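Local coordinates for protein ferritin (Mycoplasma penetrans, PDB 7DIE) that takes up ferrous iron through B-channels and probably oxidises it at atypical ferroxidase centres, within a shell of 24 subunits, at residues S58-R63 with I136-E141; N111-S116 with E126-F131. One frame throughout, in Å; residues are numbered along the deposited sequence.

Contact 1: S58-R63 with I136-E141. With FE (Fe (III) ion), chain G; FE (Fe (III) ion), chain H.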
loop_
_atom_site.group_PDB
_atom_site.type_symbol
_atom_site.label_atom_id
_atom_site.label_comp_id
_atom_site.label_asym_id
_atom_site.label_seq_id
_atom_site.Cartn_x
_atom_site.Cartn_y
_atom_site.Cartn_z
ATOM N N SER A 58 -22.185 -20.555 25.789
ATOM C CA SER A 58 -21.692 -19.247 25.388
ATOM C C SER A 58 -22.801 -18.294 24.985
ATOM O O SER A 58 -22.604 -17.071 25.030
ATOM C CB SER A 58 -20.701 -19.409 24.229
ATOM O OG SER A 58 -21.396 -19.822 23.067
ATOM N N ALA A 59 -23.956 -18.806 24.582
ATOM C CA ALA A 59 -25.026 -17.942 24.102
ATOM C C ALA A 59 -26.246 -17.927 25.015
ATOM O O ALA A 59 -26.855 -16.876 25.183
ATOM C CB ALA A 59 -25.460 -18.365 22.695
ATOM N N HIS A 60 -26.607 -19.059 25.625
ATOM C CA HIS A 60 -27.832 -19.111 26.434
ATOM C C HIS A 60 -27.541 -18.812 27.899
ATOM O O HIS A 60 -28.027 -17.818 28.444
ATOM C CB HIS A 60 -28.495 -20.483 26.295
ATOM C CG HIS A 60 -28.967 -20.775 24.904
ATOM N ND1 HIS A 60 -30.301 -20.916 24.585
ATOM C CD2 HIS A 60 -28.284 -20.930 23.745
ATOM C CE1 HIS A 60 -30.418 -21.164 23.291
ATOM N NE2 HIS A 60 -29.211 -21.164 22.754
ATOM N N MET A 61 -26.732 -19.661 28.536
ATOM C CA MET A 61 -26.412 -19.465 29.949
ATOM C C MET A 61 -25.766 -18.103 30.187
ATOM O O MET A 61 -26.035 -17.453 31.198
ATOM C CB MET A 61 -25.501 -20.599 30.420
ATOM C CG MET A 61 -26.199 -21.947 30.414
ATOM S SD MET A 61 -25.127 -23.386 30.214
ATOM C CE MET A 61 -23.938 -23.061 31.476
ATOM N N SER A 62 -24.904 -17.651 29.264
ATOM C CA SER A 62 -24.245 -16.360 29.450
ATOM C C SER A 62 -25.256 -15.220 29.457
ATOM O O SER A 62 -25.152 -14.307 30.279
ATOM C CB SER A 62 -23.204 -16.120 28.348
ATOM O OG SER A 62 -23.834 -16.045 27.076
ATOM N N ARG A 63 -26.241 -15.251 28.549
ATOM C CA ARG A 63 -27.255 -14.193 28.533
ATOM C C ARG A 63 -28.105 -14.223 29.803
ATOM O O ARG A 63 -28.475 -13.169 30.328
ATOM C CB ARG A 63 -28.157 -14.317 27.298
ATOM C CG ARG A 63 -27.572 -13.719 26.009
ATOM C CD ARG A 63 -28.525 -13.954 24.824
ATOM N NE ARG A 63 -28.083 -13.261 23.614
ATOM C CZ ARG A 63 -27.102 -13.690 22.826
ATOM N NH1 ARG A 63 -26.446 -14.822 23.110
ATOM N NH2 ARG A 63 -26.765 -12.986 21.751
ATOM N N ILE A 136 -36.236 -22.022 18.612
ATOM C CA ILE A 136 -36.657 -22.592 17.334
ATOM C C ILE A 136 -35.443 -23.097 16.557
ATOM O O ILE A 136 -35.441 -24.212 16.018
ATOM C CB ILE A 136 -37.439 -21.557 16.508
ATOM C CG1 ILE A 136 -38.731 -21.106 17.205
ATOM C CG2 ILE A 136 -37.735 -22.122 15.124
ATOM C CD1 ILE A 136 -39.372 -19.906 16.488
ATOM N N GLU A 137 -34.393 -22.276 16.483
ATOM C CA GLU A 137 -33.185 -22.673 15.752
ATOM C C GLU A 137 -32.566 -23.936 16.345
ATOM O O GLU A 137 -32.187 -24.860 15.613
ATOM C CB GLU A 137 -32.153 -21.547 15.772
ATOM C CG GLU A 137 -32.684 -20.202 15.370
ATOM C CD GLU A 137 -32.860 -20.088 13.886
ATOM O OE1 GLU A 137 -32.203 -20.867 13.155
ATOM O OE2 GLU A 137 -33.650 -19.220 13.456
ATOM N N ASP A 138 -32.426 -23.981 17.670
ATOM C CA ASP A 138 -31.777 -25.135 18.289
ATOM C C ASP A 138 -32.609 -26.396 18.108
ATOM O O ASP A 138 -32.060 -27.475 17.855
ATOM C CB ASP A 138 -31.520 -24.888 19.779
ATOM C CG ASP A 138 -30.411 -23.889 20.025
ATOM O OD1 ASP A 138 -29.812 -23.414 19.038
ATOM O OD2 ASP A 138 -30.156 -23.551 21.199
ATOM N N LEU A 139 -33.929 -26.295 18.261
ATOM C CA LEU A 139 -34.750 -27.481 18.045
ATOM C C LEU A 139 -34.693 -27.917 16.584
ATOM O O LEU A 139 -34.634 -29.115 16.288
ATOM C CB LEU A 139 -36.190 -27.220 18.493
ATOM C CG LEU A 139 -37.134 -28.433 18.419
ATOM C CD1 LEU A 139 -36.580 -29.613 19.221
ATOM C CD2 LEU A 139 -38.539 -28.067 18.911
ATOM N N GLU A 140 -34.656 -26.962 15.653
ATOM C CA GLU A 140 -34.538 -27.337 14.246
ATOM C C GLU A 140 -33.245 -28.093 13.974
ATOM O O GLU A 140 -33.238 -29.071 13.219
ATOM C CB GLU A 140 -34.612 -26.103 13.347
ATOM C CG GLU A 140 -34.579 -26.470 11.866
ATOM C CD GLU A 140 -34.597 -25.259 10.958
ATOM O OE1 GLU A 140 -33.739 -24.370 11.120
ATOM O OE2 GLU A 140 -35.486 -25.190 10.092
ATOM N N GLU A 141 -32.135 -27.632 14.554
ATOM C CA GLU A 141 -30.845 -28.284 14.341
ATOM C C GLU A 141 -30.866 -29.725 14.830
ATOM O O GLU A 141 -30.410 -30.639 14.137
ATOM C CB GLU A 141 -29.743 -27.505 15.066
ATOM C CG GLU A 141 -29.302 -26.242 14.349
ATOM C CD GLU A 141 -27.940 -26.427 13.684
ATOM O OE1 GLU A 141 -27.894 -26.833 12.502
ATOM O OE2 GLU A 141 -26.915 -26.188 14.359
HETATM FE FE FE G . -28.740 -21.699 20.520
HETATM FE FE FE H . -27.809 -22.287 17.906
HETATM O O HOH W 1 -27.413 -19.784 20.021
#

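Contact 2: N111-S116 with E126-F131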
loop_
_atom_site.group_PDB
_atom_site.type_symbol
_atom_site.label_atom_id
_atom_site.label_comp_id
_atom_site.label_asym_id
_atom_site.label_seq_id
_atom_site.Cartn_x
_atom_site.Cartn_y
_atom_site.Cartn_z
ATOM N N ASN A 111 -42.623 -21.192 28.944
ATOM C CA ASN A 111 -43.205 -21.002 30.273
ATOM C C ASN A 111 -42.718 -19.707 30.907
ATOM O O ASN A 111 -43.518 -18.910 31.409
ATOM C CB ASN A 111 -42.875 -22.185 31.186
ATOM C CG ASN A 111 -43.641 -22.138 32.502
ATOM O OD1 ASN A 111 -44.869 -22.018 32.509
ATOM N ND2 ASN A 111 -42.923 -22.216 33.619
ATOM N N VAL A 112 -41.402 -19.485 30.904
ATOM C CA VAL A 112 -40.868 -18.256 31.488
ATOM C C VAL A 112 -41.387 -17.045 30.731
ATOM O O VAL A 112 -41.712 -16.009 31.325
ATOM C CB VAL A 112 -39.325 -18.279 31.503
ATOM C CG1 VAL A 112 -38.805 -16.996 32.171
ATOM C CG2 VAL A 112 -38.813 -19.526 32.244
ATOM N N THR A 113 -41.469 -17.151 29.408
ATOM C CA THR A 113 -41.967 -16.037 28.616
ATOM C C THR A 113 -43.406 -15.716 28.997
ATOM O O THR A 113 -43.746 -14.564 29.287
ATOM C CB THR A 113 -41.856 -16.378 27.127
ATOM O OG1 THR A 113 -40.473 -16.570 26.792
ATOM C CG2 THR A 113 -42.445 -15.257 26.273
ATOM N N GLU A 114 -44.261 -16.738 29.030
ATOM C CA GLU A 114 -45.671 -16.514 29.326
ATOM C C GLU A 114 -45.871 -15.987 30.746
ATOM O O GLU A 114 -46.631 -15.035 30.966
ATOM C CB GLU A 114 -46.451 -17.809 29.128
ATOM C CG GLU A 114 -47.932 -17.630 29.385
ATOM C CD GLU A 114 -48.729 -18.913 29.179
ATOM O OE1 GLU A 114 -49.973 -18.836 29.213
ATOM O OE2 GLU A 114 -48.122 -19.985 28.968
ATOM N N ILE A 115 -45.206 -16.603 31.726
ATOM C CA ILE A 115 -45.421 -16.198 33.111
ATOM C C ILE A 115 -44.856 -14.804 33.353
ATOM O O ILE A 115 -45.464 -13.996 34.057
ATOM C CB ILE A 115 -44.839 -17.238 34.095
ATOM C CG1 ILE A 115 -45.451 -18.621 33.864
ATOM C CG2 ILE A 115 -45.079 -16.819 35.556
ATOM C CD1 ILE A 115 -46.956 -18.609 33.732
ATOM N N SER A 116 -43.701 -14.478 32.762
ATOM C CA SER A 116 -43.165 -13.135 32.988
ATOM C C SER A 116 -44.113 -12.070 32.441
ATOM O O SER A 116 -44.338 -11.037 33.086
ATOM C CB SER A 116 -41.755 -13.000 32.387
ATOM O OG SER A 116 -41.817 -13.128 30.991
ATOM N N GLU A 126 -38.864 -9.168 27.789
ATOM C CA GLU A 126 -37.995 -8.658 26.726
ATOM C C GLU A 126 -36.733 -9.521 26.592
ATOM O O GLU A 126 -36.332 -9.903 25.486
ATOM C CB GLU A 126 -37.653 -7.189 27.021
ATOM C CG GLU A 126 -36.980 -6.407 25.869
ATOM C CD GLU A 126 -35.526 -6.850 25.585
ATOM O OE1 GLU A 126 -34.803 -7.226 26.543
ATOM O OE2 GLU A 126 -35.109 -6.809 24.391
ATOM N N ARG A 127 -36.101 -9.856 27.718
ATOM C CA ARG A 127 -34.900 -10.690 27.668
ATOM C C ARG A 127 -35.204 -12.074 27.104
ATOM O O ARG A 127 -34.358 -12.680 26.434
ATOM C CB ARG A 127 -34.267 -10.794 29.070
ATOM C CG ARG A 127 -33.174 -11.892 29.222
ATOM C CD ARG A 127 -31.847 -11.532 28.480
ATOM N NE ARG A 127 -32.001 -11.535 27.018
ATOM C CZ ARG A 127 -31.065 -11.134 26.157
ATOM N NH1 ARG A 127 -29.881 -10.730 26.603
ATOM N NH2 ARG A 127 -31.310 -11.145 24.847
ATOM N N MET A 128 -36.416 -12.574 27.313
ATOM C CA MET A 128 -36.747 -13.902 26.816
ATOM C C MET A 128 -36.973 -13.941 25.315
ATOM O O MET A 128 -36.957 -15.037 24.743
ATOM C CB MET A 128 -37.991 -14.449 27.541
ATOM C CG MET A 128 -37.732 -14.759 29.032
ATOM S SD MET A 128 -36.299 -15.844 29.339
ATOM C CE MET A 128 -36.772 -17.355 28.497
ATOM N N GLN A 129 -37.153 -12.790 24.654
ATOM C CA GLN A 129 -37.453 -12.818 23.221
ATOM C C GLN A 129 -36.316 -13.440 22.418
ATOM O O GLN A 129 -36.562 -14.171 21.452
ATOM C CB GLN A 129 -37.765 -11.408 22.711
ATOM C CG GLN A 129 -39.050 -10.810 23.317
ATOM C CD GLN A 129 -40.210 -11.785 23.273
ATOM O OE1 GLN A 129 -40.699 -12.117 22.203
ATOM N NE2 GLN A 129 -40.650 -12.260 24.444
ATOM N N TRP A 130 -35.065 -13.177 22.805
ATOM C CA TRP A 130 -33.943 -13.829 22.128
ATOM C C TRP A 130 -34.070 -15.345 22.203
ATOM O O TRP A 130 -33.751 -16.058 21.245
ATOM C CB TRP A 130 -32.607 -13.384 22.746
ATOM C CG TRP A 130 -31.408 -14.003 22.038
ATOM C CD1 TRP A 130 -30.721 -13.466 20.977
ATOM C CD2 TRP A 130 -30.799 -15.275 22.305
ATOM N NE1 TRP A 130 -29.711 -14.315 20.589
ATOM C CE2 TRP A 130 -29.745 -15.438 21.377
ATOM C CE3 TRP A 130 -31.036 -16.295 23.240
ATOM C CZ2 TRP A 130 -28.935 -16.575 21.354
ATOM C CZ3 TRP A 130 -30.228 -17.430 23.211
ATOM C CH2 TRP A 130 -29.192 -17.556 22.273
ATOM N N PHE A 131 -34.532 -15.850 23.344
ATOM C CA PHE A 131 -34.642 -17.285 23.574
ATOM C C PHE A 131 -35.828 -17.873 22.844
ATOM O O PHE A 131 -35.764 -19.019 22.390
ATOM C CB PHE A 131 -34.768 -17.558 25.081
ATOM C CG PHE A 131 -33.528 -17.252 25.841
ATOM C CD1 PHE A 131 -33.269 -15.961 26.278
ATOM C CD2 PHE A 131 -32.596 -18.256 26.104
ATOM C CE1 PHE A 131 -32.105 -15.671 26.980
ATOM C CE2 PHE A 131 -31.413 -17.965 26.819
ATOM C CZ PHE A 131 -31.170 -16.680 27.246
#

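Contact 1: S58-R63 with I136-E141
His60 and Asp138 reach toward each other from opposite directions and meet at iron, not at one another. The two helices stand well apart here, with 10.9 Å between His60 CA and Asp138 CA, and a metal ion fills the span. The imidazole binds the first iron through NE2, at 2.3 Å, and the ion lies close to the ring plane. Asp138, arriving from the facing helix, chelates the same ion with both carboxylate oxygens, OD1 at 2.5 Å and OD2 at 2.4 Å, which ties the rotation of the carboxylate to the metal. Asp55, Asp134 and a water 2.4 Å from this iron add to its coordination. Ring and carboxylate planes are turned 38° apart, and OD2 lies oblique to the ring. Because both atoms bind one ion, His60 NE2 and Asp138 OD2 are 3.0 Å from each other, without a hydrogen bond between them. Asp138 OD1 does double duty, since it also lies 2.6 Å from the second iron and so bridges the pair. With CB already directed at the other helix in both residues, CG anti to the carbonyl carbon (chi1 -64° in His60, -72° in Asp138) carries each group on to the metal.

A second shell fixes the ligands. Glu23 holds the imidazole's orientation by its hydrogen bond to His60 ND1, with NE2 turned to the iron, while Lys56 bonds to Asp138 OD2. Carboxylates and a histidine gathered from facing helices around two irons form a di-iron site inside a ferritin four-helix bundle.

Contact 2: N111-S116 with E126-F131
Met128 lies against two consecutive residues of the facing helix, Val112 and Thr113, and gives the largest single share of the surface buried between the two segments. Its CB comes to 3.3 Å from Thr113 OG1, the nearest approach between the segments. Further along the same side chain the sulfur, SD, sits 4.0 Å from Val112 CG1, and the methyl CE passes 4.1 Å from Val112 CB. Bends at chi2 (-53°) and chi3 (-62°) fold the methionine back on itself, and its chain meets that of Val112 at about a right angle. Beside this, the amide nitrogen NE2 of Gln129 packs 3.9 Å from the methyl CG2 of Thr113, although its CB leaves the backbone away from the other helix; a bent chain carries the amide back.

The segments run antiparallel, with 156° between their directions and 9.4 Å between their axes at closest approach, as the two helices of each hairpin do in the ferritin four-helix bundle, where a long crossover joins one hairpin to the other.

The polar groups that border the apolar patch have partners along their own helices. Thr113 OG1 bonds to the carbonyl of Val109, which holds the hydroxyl in place while CG2 turns to the glutamine, and Gln129 NE2 bonds likewise to the carbonyl of Phe125. Val109 also packs on Met128 from one turn before Thr113. Phe122 of a neighbouring subunit packs on Thr113, and Glu126 of that subunit on Gln129.

In the fold
From the N terminus the chain passes along helix 10-39 and enters helix 43-70, where segment 58-63 opens contact 1. A long connection then leads to helix 91-118, whose later part carries 111-116. A short turn reverses the chain into helix 122-150, and 126-131 closes contact 2 as a local hairpin of helices. Further along helix 122-150, 136-141 closes contact 1, a loop of 72 intervening residues within which contact 2 is nested. Helix 122-150 thus serves both, and their centres are about 14 Å apart. They touch directly as well: Trp130 stacks edge-to-face with His60 and makes a cation-pi interaction with Arg63.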